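Long-range contacts in SAM-dependent methyltransferase (Thiobacillus denitrificans, PDB 5EPE), which binds S-adenosyl-L-homocysteine and is probably a methyltransferase that uses S-adenosylmethionine as methyl donor: residues A[143-148]-A[235-240]; A[6-11]-A[66-71]; A[121-126]-A[134-139]. All blocks are in the same frame, centred on the assembly; numbering follows the deposited sequence.

Contact 1 (A[143-148]-A[235-240]); sequences WRKLPT and REYLGW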
loop_
_atom_site.group_PDB
_atom_site.type_symbol
_atom_site.label_atom_id
_atom_site.label_comp_id
_atom_site.label_asym_id
_atom_site.label_seq_id
_atom_site.Cartn_x
_atom_site.Cartn_y
_atom_site.Cartn_z
ATOM N N TRP A 143 6.693 4.849 -22.584
ATOM C CA TRP A 143 5.674 4.806 -21.521
ATOM C C TRP A 143 5.570 6.154 -20.794
ATOM O O TRP A 143 6.523 6.651 -20.232
ATOM C CB TRP A 143 5.954 3.685 -20.503
ATOM C CG TRP A 143 5.875 2.313 -21.063
ATOM C CD1 TRP A 143 6.875 1.334 -21.018
ATOM C CD2 TRP A 143 4.781 1.707 -21.778
ATOM N NE1 TRP A 143 6.427 0.169 -21.623
ATOM C CE2 TRP A 143 5.165 0.376 -22.098
ATOM C CE3 TRP A 143 3.491 2.130 -22.128
ATOM C CZ2 TRP A 143 4.335 -0.492 -22.835
ATOM C CZ3 TRP A 143 2.653 1.232 -22.851
ATOM C CH2 TRP A 143 3.096 -0.033 -23.202
ATOM N N ARG A 144 4.394 6.774 -20.880
ATOM C CA ARG A 144 4.056 7.944 -20.077
ATOM C C ARG A 144 3.962 7.522 -18.613
ATOM O O ARG A 144 4.396 8.256 -17.756
ATOM C CB ARG A 144 2.691 8.503 -20.555
ATOM C CG ARG A 144 2.136 9.633 -19.748
ATOM C CD ARG A 144 0.843 10.152 -20.357
ATOM N NE ARG A 144 0.342 11.241 -19.537
ATOM C CZ ARG A 144 -0.478 11.155 -18.509
ATOM N NH1 ARG A 144 -0.965 9.999 -18.042
ATOM N NH2 ARG A 144 -0.763 12.284 -17.878
ATOM N N LYS A 145 3.396 6.357 -18.381
ATOM C CA LYS A 145 3.591 5.643 -17.127
ATOM C C LYS A 145 3.531 4.194 -17.373
ATOM O O LYS A 145 3.033 3.739 -18.361
ATOM C CB LYS A 145 2.589 6.069 -16.047
ATOM C CG LYS A 145 1.192 5.778 -16.348
ATOM C CD LYS A 145 0.300 6.678 -15.472
ATOM C CE LYS A 145 -1.115 6.177 -15.512
ATOM N NZ LYS A 145 -2.051 7.241 -15.034
ATOM N N LEU A 146 4.024 3.454 -16.427
ATOM C CA LEU A 146 4.273 2.073 -16.612
ATOM C C LEU A 146 2.954 1.318 -16.534
ATOM O O LEU A 146 2.225 1.509 -15.591
ATOM C CB LEU A 146 5.270 1.604 -15.548
ATOM C CG LEU A 146 6.082 0.394 -15.919
ATOM C CD1 LEU A 146 6.996 0.670 -17.124
ATOM C CD2 LEU A 146 6.910 0.005 -14.719
ATOM N N PRO A 147 2.615 0.527 -17.551
ATOM C CA PRO A 147 1.365 -0.204 -17.426
ATOM C C PRO A 147 1.498 -1.210 -16.304
ATOM O O PRO A 147 2.604 -1.664 -15.989
ATOM C CB PRO A 147 1.173 -0.913 -18.769
ATOM C CG PRO A 147 2.241 -0.406 -19.656
ATOM C CD PRO A 147 3.281 0.316 -18.835
ATOM N N THR A 148 0.357 -1.476 -15.692
ATOM C CA THR A 148 0.237 -2.337 -14.547
ATOM C C THR A 148 0.179 -3.795 -15.004
ATOM O O THR A 148 0.506 -4.697 -14.231
ATOM C CB THR A 148 -1.024 -1.880 -13.772
ATOM O OG1 THR A 148 -2.074 -1.545 -14.723
ATOM C CG2 THR A 148 -0.670 -0.598 -12.952
ATOM N N ARG A 235 -4.502 6.620 -23.599
ATOM C CA ARG A 235 -4.501 8.018 -23.157
ATOM C C ARG A 235 -3.705 8.230 -21.874
ATOM O O ARG A 235 -3.048 9.232 -21.708
ATOM C CB ARG A 235 -5.936 8.525 -23.015
ATOM C CG ARG A 235 -6.037 10.020 -22.956
ATOM C CD ARG A 235 -7.480 10.495 -22.917
ATOM N NE ARG A 235 -7.542 11.914 -23.243
ATOM C CZ ARG A 235 -7.379 12.907 -22.374
ATOM N NH1 ARG A 235 -7.267 12.678 -21.108
ATOM N NH2 ARG A 235 -7.344 14.200 -22.823
ATOM N N GLU A 236 -3.767 7.285 -20.952
ATOM C CA GLU A 236 -3.083 7.365 -19.694
ATOM C C GLU A 236 -1.649 6.829 -19.710
ATOM O O GLU A 236 -0.814 7.337 -19.025
ATOM C CB GLU A 236 -3.933 6.601 -18.651
ATOM C CG GLU A 236 -5.237 7.391 -18.271
ATOM C CD GLU A 236 -4.887 8.726 -17.605
ATOM O OE1 GLU A 236 -4.004 8.709 -16.717
ATOM O OE2 GLU A 236 -5.377 9.818 -17.993
ATOM N N TYR A 237 -1.384 5.813 -20.518
ATOM C CA TYR A 237 -0.131 5.070 -20.445
ATOM C C TYR A 237 0.877 5.324 -21.564
ATOM O O TYR A 237 2.087 5.158 -21.319
ATOM C CB TYR A 237 -0.458 3.567 -20.420
ATOM C CG TYR A 237 -1.132 3.183 -19.173
ATOM C CD1 TYR A 237 -0.411 3.014 -17.983
ATOM C CD2 TYR A 237 -2.531 2.989 -19.151
ATOM C CE1 TYR A 237 -1.041 2.667 -16.795
ATOM C CE2 TYR A 237 -3.185 2.667 -17.973
ATOM C CZ TYR A 237 -2.437 2.485 -16.816
ATOM O OH TYR A 237 -3.076 2.119 -15.680
ATOM N N LEU A 238 0.401 5.695 -22.755
ATOM C CA LEU A 238 1.307 5.747 -23.882
ATOM C C LEU A 238 1.791 7.170 -24.147
ATOM O O LEU A 238 0.982 8.070 -24.403
ATOM C CB LEU A 238 0.730 5.118 -25.153
ATOM C CG LEU A 238 1.749 4.712 -26.274
ATOM C CD1 LEU A 238 2.836 3.714 -25.835
ATOM C CD2 LEU A 238 1.008 4.113 -27.507
ATOM N N GLY A 239 3.088 7.352 -24.073
ATOM C CA GLY A 239 3.714 8.619 -24.470
ATOM C C GLY A 239 4.176 8.556 -25.940
ATOM O O GLY A 239 4.345 7.478 -26.506
ATOM N N TRP A 240 4.465 9.722 -26.497
ATOM C CA TRP A 240 5.016 9.840 -27.852
ATOM C C TRP A 240 5.741 11.181 -27.957
ATOM O O TRP A 240 5.407 12.184 -27.272
ATOM C CB TRP A 240 3.921 9.682 -28.919
ATOM C CG TRP A 240 4.428 9.429 -30.285
ATOM C CD1 TRP A 240 4.642 8.207 -30.886
ATOM C CD2 TRP A 240 4.734 10.418 -31.272
ATOM N NE1 TRP A 240 5.156 8.391 -32.135
ATOM C CE2 TRP A 240 5.165 9.736 -32.421
ATOM C CE3 TRP A 240 4.673 11.828 -31.289
ATOM C CZ2 TRP A 240 5.541 10.418 -33.602
ATOM C CZ3 TRP A 240 5.065 12.519 -32.419
ATOM C CH2 TRP A 240 5.492 11.818 -33.569
#

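Contact 2 (A[6-11]-A[66-71]); sequences IFNITE and DLSQLF. With SAH (S-adenosyl-L-homocysteine), chain B.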
loop_
_atom_site.group_PDB
_atom_site.type_symbol
_atom_site.label_atom_id
_atom_site.label_comp_id
_atom_site.label_asym_id
_atom_site.label_seq_id
_atom_site.Cartn_x
_atom_site.Cartn_y
_atom_site.Cartn_z
ATOM N N ILE A 6 -7.090 -0.563 -44.769
ATOM C CA ILE A 6 -7.714 -0.068 -43.578
ATOM C C ILE A 6 -7.067 1.211 -43.040
ATOM O O ILE A 6 -7.767 2.052 -42.497
ATOM C CB ILE A 6 -7.699 -1.112 -42.447
ATOM C CG1 ILE A 6 -8.686 -0.711 -41.324
ATOM C CG2 ILE A 6 -6.282 -1.353 -41.888
ATOM C CD1 ILE A 6 -10.033 -1.373 -41.487
ATOM N N PHE A 7 -5.741 1.333 -43.155
ATOM C CA PHE A 7 -5.058 2.555 -42.737
ATOM C C PHE A 7 -5.427 3.693 -43.619
ATOM O O PHE A 7 -5.580 4.769 -43.124
ATOM C CB PHE A 7 -3.533 2.403 -42.748
ATOM C CG PHE A 7 -3.070 1.388 -41.778
ATOM C CD1 PHE A 7 -3.101 1.675 -40.418
ATOM C CD2 PHE A 7 -2.685 0.127 -42.193
ATOM C CE1 PHE A 7 -2.708 0.725 -39.481
ATOM C CE2 PHE A 7 -2.300 -0.845 -41.272
ATOM C CZ PHE A 7 -2.314 -0.547 -39.914
ATOM N N ASN A 8 -5.573 3.448 -44.931
ATOM C CA ASN A 8 -5.925 4.512 -45.842
ATOM C C ASN A 8 -7.347 4.974 -45.518
ATOM O O ASN A 8 -7.622 6.171 -45.537
ATOM C CB ASN A 8 -5.739 4.102 -47.330
ATOM C CG ASN A 8 -4.271 4.067 -47.763
ATOM O OD1 ASN A 8 -3.442 4.888 -47.340
ATOM N ND2 ASN A 8 -3.944 3.148 -48.657
ATOM N N ILE A 9 -8.230 4.050 -45.164
ATOM C CA ILE A 9 -9.607 4.404 -44.817
ATOM C C ILE A 9 -9.698 5.223 -43.497
ATOM O O ILE A 9 -10.365 6.229 -43.430
ATOM C CB ILE A 9 -10.465 3.143 -44.666
ATOM C CG1 ILE A 9 -10.718 2.523 -46.065
ATOM C CG2 ILE A 9 -11.792 3.461 -43.995
ATOM C CD1 ILE A 9 -11.255 1.105 -46.011
ATOM N N THR A 10 -8.998 4.756 -42.470
ATOM C CA THR A 10 -9.069 5.313 -41.159
ATOM C C THR A 10 -8.433 6.703 -41.099
ATOM O O THR A 10 -8.909 7.577 -40.368
ATOM C CB THR A 10 -8.325 4.319 -40.231
ATOM O OG1 THR A 10 -9.144 3.128 -40.189
ATOM C CG2 THR A 10 -8.198 4.837 -38.940
ATOM N N GLU A 11 -7.321 6.882 -41.838
ATOM C CA GLU A 11 -6.542 8.111 -41.759
ATOM C C GLU A 11 -6.626 9.012 -42.984
ATOM O O GLU A 11 -5.840 9.952 -43.119
ATOM C CB GLU A 11 -5.112 7.763 -41.427
ATOM C CG GLU A 11 -5.020 7.134 -40.032
ATOM C CD GLU A 11 -3.640 7.087 -39.431
ATOM O OE1 GLU A 11 -3.421 6.218 -38.573
ATOM O OE2 GLU A 11 -2.780 7.882 -39.794
ATOM N N ASP A 66 7.234 8.181 -49.063
ATOM C CA ASP A 66 6.185 7.461 -48.378
ATOM C C ASP A 66 5.645 6.334 -49.241
ATOM O O ASP A 66 5.486 6.476 -50.480
ATOM C CB ASP A 66 5.042 8.367 -47.921
ATOM C CG ASP A 66 4.197 7.715 -46.796
ATOM O OD1 ASP A 66 4.571 7.883 -45.606
ATOM O OD2 ASP A 66 3.161 7.012 -47.090
ATOM N N LEU A 67 5.352 5.218 -48.571
ATOM C CA LEU A 67 4.832 4.025 -49.236
ATOM C C LEU A 67 3.350 4.138 -49.654
ATOM O O LEU A 67 2.883 3.390 -50.538
ATOM C CB LEU A 67 4.990 2.821 -48.293
ATOM C CG LEU A 67 4.750 1.425 -48.827
ATOM C CD1 LEU A 67 5.611 1.209 -50.055
ATOM C CD2 LEU A 67 5.027 0.371 -47.758
ATOM N N SER A 68 2.591 5.016 -49.006
ATOM C CA SER A 68 1.161 5.163 -49.338
ATOM C C SER A 68 0.970 6.031 -50.594
ATOM O O SER A 68 1.463 7.176 -50.682
ATOM C CB SER A 68 0.401 5.831 -48.178
ATOM O OG SER A 68 -0.929 6.134 -48.594
ATOM N N GLN A 69 0.204 5.518 -51.540
ATOM C CA GLN A 69 -0.094 6.269 -52.743
ATOM C C GLN A 69 -1.010 7.428 -52.423
ATOM O O GLN A 69 -0.774 8.564 -52.839
ATOM C CB GLN A 69 -0.738 5.356 -53.795
ATOM C CG GLN A 69 -0.697 5.993 -55.165
ATOM C CD GLN A 69 -1.237 5.084 -56.276
ATOM O OE1 GLN A 69 -0.832 3.921 -56.411
ATOM N NE2 GLN A 69 -2.139 5.621 -57.084
ATOM N N LEU A 70 -2.043 7.129 -51.647
ATOM C CA LEU A 70 -2.988 8.158 -51.174
ATOM C C LEU A 70 -2.259 9.313 -50.467
ATOM O O LEU A 70 -2.419 10.481 -50.850
ATOM C CB LEU A 70 -4.057 7.542 -50.255
ATOM C CG LEU A 70 -5.070 8.571 -49.682
ATOM C CD1 LEU A 70 -5.811 9.301 -50.806
ATOM C CD2 LEU A 70 -6.049 7.914 -48.726
ATOM N N PHE A 71 -1.456 8.978 -49.460
ATOM C CA PHE A 71 -0.820 10.024 -48.649
ATOM C C PHE A 71 0.209 10.822 -49.479
ATOM O O PHE A 71 0.348 12.029 -49.316
ATOM C CB PHE A 71 -0.148 9.480 -47.373
ATOM C CG PHE A 71 -1.047 8.674 -46.438
ATOM C CD1 PHE A 71 -2.450 8.781 -46.449
ATOM C CD2 PHE A 71 -0.454 7.812 -45.495
ATOM C CE1 PHE A 71 -3.236 8.019 -45.591
ATOM C CE2 PHE A 71 -1.245 7.058 -44.617
ATOM C CZ PHE A 71 -2.638 7.153 -44.687
HETATM N N SAH B . 5.688 11.019 -40.568
HETATM C CA SAH B . 4.244 11.051 -41.016
HETATM C CB SAH B . 3.700 9.643 -41.153
HETATM C CG SAH B . 3.712 8.744 -39.903
HETATM S SD SAH B . 2.710 7.290 -40.074
HETATM C C SAH B . 3.362 11.866 -40.096
HETATM O O SAH B . 3.729 12.080 -38.925
HETATM O OXT SAH B . 2.266 12.325 -40.482
HETATM C "C5'" SAH B . 3.793 6.017 -40.787
HETATM C "C4'" SAH B . 4.013 6.272 -42.280
HETATM O "O4'" SAH B . 4.999 5.362 -42.789
HETATM C "C3'" SAH B . 2.753 6.095 -43.148
HETATM O "O3'" SAH B . 2.548 7.315 -43.885
HETATM C "C2'" SAH B . 3.069 4.929 -44.089
HETATM O "O2'" SAH B . 2.566 5.126 -45.402
HETATM C "C1'" SAH B . 4.572 4.991 -44.120
HETATM N N9 SAH B . 5.345 3.787 -44.462
HETATM C C8 SAH B . 5.164 2.523 -43.972
HETATM N N7 SAH B . 6.087 1.706 -44.430
HETATM C C5 SAH B . 6.898 2.496 -45.251
HETATM C C6 SAH B . 8.041 2.212 -46.045
HETATM N N6 SAH B . 8.564 0.966 -46.090
HETATM N N1 SAH B . 8.634 3.214 -46.742
HETATM C C2 SAH B . 8.089 4.453 -46.680
HETATM N N3 SAH B . 6.997 4.819 -45.979
HETATM C C4 SAH B . 6.445 3.783 -45.267
#

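Contact 3 (A[121-126]-A[134-139]); sequences GTITLL and GIILMG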
loop_
_atom_site.group_PDB
_atom_site.type_symbol
_atom_site.label_atom_id
_atom_site.label_comp_id
_atom_site.label_asym_id
_atom_site.label_seq_id
_atom_site.Cartn_x
_atom_site.Cartn_y
_atom_site.Cartn_z
ATOM N N GLY A 121 18.518 0.963 -36.000
ATOM C CA GLY A 121 18.753 0.768 -37.424
ATOM C C GLY A 121 18.421 2.009 -38.234
ATOM O O GLY A 121 19.142 2.395 -39.213
ATOM N N THR A 122 17.308 2.638 -37.867
ATOM C CA THR A 122 16.858 3.830 -38.576
ATOM C C THR A 122 17.809 5.001 -38.371
ATOM O O THR A 122 18.099 5.722 -39.316
ATOM C CB THR A 122 15.430 4.181 -38.166
ATOM O OG1 THR A 122 14.558 3.110 -38.547
ATOM C CG2 THR A 122 14.944 5.427 -38.896
ATOM N N ILE A 123 18.271 5.212 -37.139
ATOM C CA ILE A 123 19.276 6.219 -36.876
ATOM C C ILE A 123 20.508 5.982 -37.764
ATOM O O ILE A 123 21.037 6.907 -38.369
ATOM C CB ILE A 123 19.681 6.257 -35.363
ATOM C CG1 ILE A 123 18.528 6.825 -34.518
ATOM C CG2 ILE A 123 20.942 7.091 -35.174
ATOM C CD1 ILE A 123 18.650 6.646 -32.987
ATOM N N THR A 124 20.974 4.740 -37.838
ATOM C CA THR A 124 22.140 4.421 -38.664
ATOM C C THR A 124 21.866 4.734 -40.129
ATOM O O THR A 124 22.760 5.276 -40.803
ATOM C CB THR A 124 22.543 2.960 -38.503
ATOM O OG1 THR A 124 22.803 2.785 -37.125
ATOM C CG2 THR A 124 23.756 2.599 -39.293
ATOM N N LEU A 125 20.649 4.434 -40.616
ATOM C CA LEU A 125 20.313 4.752 -41.997
ATOM C C LEU A 125 20.319 6.280 -42.269
ATOM O O LEU A 125 20.897 6.742 -43.262
ATOM C CB LEU A 125 18.955 4.188 -42.370
ATOM C CG LEU A 125 18.417 4.487 -43.774
ATOM C CD1 LEU A 125 19.258 3.846 -44.856
ATOM C CD2 LEU A 125 16.998 3.981 -43.867
ATOM N N LEU A 126 19.632 7.030 -41.424
ATOM C CA LEU A 126 19.479 8.483 -41.562
ATOM C C LEU A 126 20.848 9.166 -41.507
ATOM O O LEU A 126 21.121 10.119 -42.248
ATOM C CB LEU A 126 18.526 9.033 -40.458
ATOM C CG LEU A 126 17.052 8.613 -40.582
ATOM C CD1 LEU A 126 16.287 9.078 -39.366
ATOM C CD2 LEU A 126 16.427 9.222 -41.830
ATOM N N GLY A 134 24.628 18.114 -38.585
ATOM C CA GLY A 134 23.186 18.051 -38.782
ATOM C C GLY A 134 22.488 17.336 -37.641
ATOM O O GLY A 134 23.122 16.844 -36.674
ATOM N N ILE A 135 21.163 17.301 -37.754
ATOM C CA ILE A 135 20.299 16.734 -36.718
ATOM C C ILE A 135 19.511 15.556 -37.263
ATOM O O ILE A 135 18.972 15.632 -38.381
ATOM C CB ILE A 135 19.328 17.810 -36.208
ATOM C CG1 ILE A 135 20.128 18.848 -35.395
ATOM C CG2 ILE A 135 18.216 17.227 -35.343
ATOM C CD1 ILE A 135 19.364 20.131 -35.067
ATOM N N ILE A 136 19.400 14.497 -36.462
ATOM C CA ILE A 136 18.529 13.359 -36.774
ATOM C C ILE A 136 17.264 13.513 -35.892
ATOM O O ILE A 136 17.388 13.802 -34.683
ATOM C CB ILE A 136 19.232 12.007 -36.495
ATOM C CG1 ILE A 136 20.399 11.849 -37.483
ATOM C CG2 ILE A 136 18.245 10.838 -36.510
ATOM C CD1 ILE A 136 21.389 10.719 -37.219
ATOM N N LEU A 137 16.102 13.321 -36.510
ATOM C CA LEU A 137 14.785 13.382 -35.836
ATOM C C LEU A 137 14.139 12.028 -35.823
ATOM O O LEU A 137 13.983 11.418 -36.877
ATOM C CB LEU A 137 13.809 14.309 -36.532
ATOM C CG LEU A 137 14.053 15.760 -36.621
ATOM C CD1 LEU A 137 12.790 16.442 -37.182
ATOM C CD2 LEU A 137 14.352 16.336 -35.241
HETATM N N MSE A 138 13.783 11.572 -34.627
HETATM C CA MSE A 138 13.073 10.292 -34.439
HETATM C C MSE A 138 11.794 10.550 -33.682
HETATM O O MSE A 138 11.819 11.121 -32.592
HETATM C CB MSE A 138 13.945 9.337 -33.615
HETATM C CG MSE A 138 15.270 8.945 -34.320
HETATM SE SE MSE A 138 14.935 7.960 -36.024
HETATM C CE MSE A 138 14.203 6.362 -35.240
ATOM N N GLY A 139 10.675 10.125 -34.246
ATOM C CA GLY A 139 9.350 10.259 -33.656
ATOM C C GLY A 139 9.001 8.845 -33.147
ATOM O O GLY A 139 8.922 7.885 -33.930
#

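Contact 1 (A[143-148]-A[235-240])
Lys145 and Arg144 both reach across to Glu236, and Tyr237 lies beside the lysine chain. The three charged residues form a salt-bridge network. Lys145 NZ meets Glu236 OE1 at 3.0 Å, nearly in line with the C-O bond of the carboxylate. Arg144 NH1 is the looser ion partner of the same oxygen, and its guanidinium plane is turned 81° from the carboxylate. The firmer bond of this NH1 is to the backbone: it donates to Glu236 O at 2.8 Å, with the oxygen in the guanidinium plane at its edge. With CG anti to the backbone N (chi1 175°), the extended Arg144 chain passes Glu236 O, 3.5 Å from CD. Glu236 OE2 is held separately by Gln189.

The Lys145 chain crosses the Tyr237 ring obliquely. Its CE lies over the ring, off-centre, 4.2 Å from the centroid, as a CH-pi contact. Lys145 O sits at the edge of the same ring, in its plane. Pro147 adds its CB, 4.3 Å from Tyr237 CD1. Tyr237 O accepts from Arg144 N at 2.9 Å, with the donor above the carbonyl plane, and weakly from Lys145 N. This oxygen also lies at the edge of the Trp143 ring, 3.4 Å from CE3. Pro147 CD covers the centre of one face of that indole, and Trp143 NE1 donates to Ile161 O.

Trp143 and Leu238 form an antiparallel, non-hydrogen-bonded pair. The contact thus joins the end of strand 134-143 to the junction of helix 216-237 and strand 238-247. Val152 of helix 150-155 packs on Pro147 and Tyr237.

Contact 2 (A[6-11]-A[66-71])
Asn8 on helix 5-11 faces Leu70 near the start of helix 69-82, their CA atoms 7.1 Å apart. Residues 66-71 follow strand 61-66 of the Rossmann-like methyltransferase fold and include the acidic residue at the end of the second strand that holds the ribose. Ser68 is the N-cap of helix 69-82. Its OG, anti to the backbone N (chi1 172°), accepts from Phe71 N at 3.0 Å and donates to Asn8 OD1. One hydroxyl therefore caps its own helix and ties it to the N-terminal one. Asn8 ND2 bonds to Asp2.

Asn8 OD1 also lies over one face of the Phe71 ring, offset toward the rim. The amide plane stands at 87° to the ring. Glu11 CB touches Phe71 CZ, while the Glu11 carboxylate bonds to His17 and Tyr195. His17 stacks on the Phe71 ring and binds the cofactor product through its backbone N.

Asp66 OD1 accepts from O3' of S-adenosyl-L-homocysteine at 2.7 Å, and OD2 accepts from O2' at 2.6 Å. OD2 also takes Ser68 N, closing an Asx turn. An alanine at Asp66 would probably leave both ribose hydroxyls, Ser68 N and Gly46 N without their acceptor and undo the Asx turn. Phe71 meets the ribose as well: O3' lies at the edge of its ring, 3.4 Å from CD2.

Contact 3 (A[121-126]-A[134-139])
Met138, modelled as selenomethionine, reaches from strand 134-143 to the sheet-facing side of helix 119-127. This is helix-on-sheet packing in the Rossmann-like fold: the helix precedes the strand, and the two short axes run nearly antiparallel at 149°, 9.2 Å apart at their closest.

From CB, which points toward the helix, the chain leads to CG, anti to the carbonyl carbon (chi1 -64°). CG rests against Ile123 CG1 at 3.9 Å. Bends at chi2 and chi3 fold the rest of the chain over the helix surface. SE comes next and rests against two residues one helical turn apart, Leu126 CD1 and Thr122 CG2, each at 3.8 Å. The terminal CE ends against CB and CG2 of Thr122. The hydroxyl of that threonine is bonded to Gly118 O, and its methyl group and CB meet the selenomethionine.

Ile136, two residues earlier and also directed toward the helix, packs on Ile123 and Leu126. It crosses Ile123 at about a right angle. All the touching residues are buried, and Tyr179 of strand 179-186 packs on Ile123 and Ile136. The two branches of Ile136 part: CD1 reaches Ile123 CG2 at 4.2 Å, and CG2 meets Leu126 CD1 at 3.9 Å.

Overall arrangement
Along the chain, contact 2 closes first, then contact 3, then contact 1. Contacts 1 and 3 share the seven-stranded mixed sheet. Strand 134-143 carries residues 134-139 of contact 3 and ends in contact 1, beside its antiparallel neighbour 238-247. Their centres are 24 Å apart, yet they touch where the Trp240 ring packs on Gly139. Contact 2 lies about 26 Å from contact 1 and 23 Å from contact 3, between centres, and touches neither. It reaches the same sheet through strand 61-66 and holds the ribose end of the ligand pocket. Contact 3 is core packing across the chain's centre from contact 2, and contact 1 joins the loop after strand 134-143 to residues 235-240.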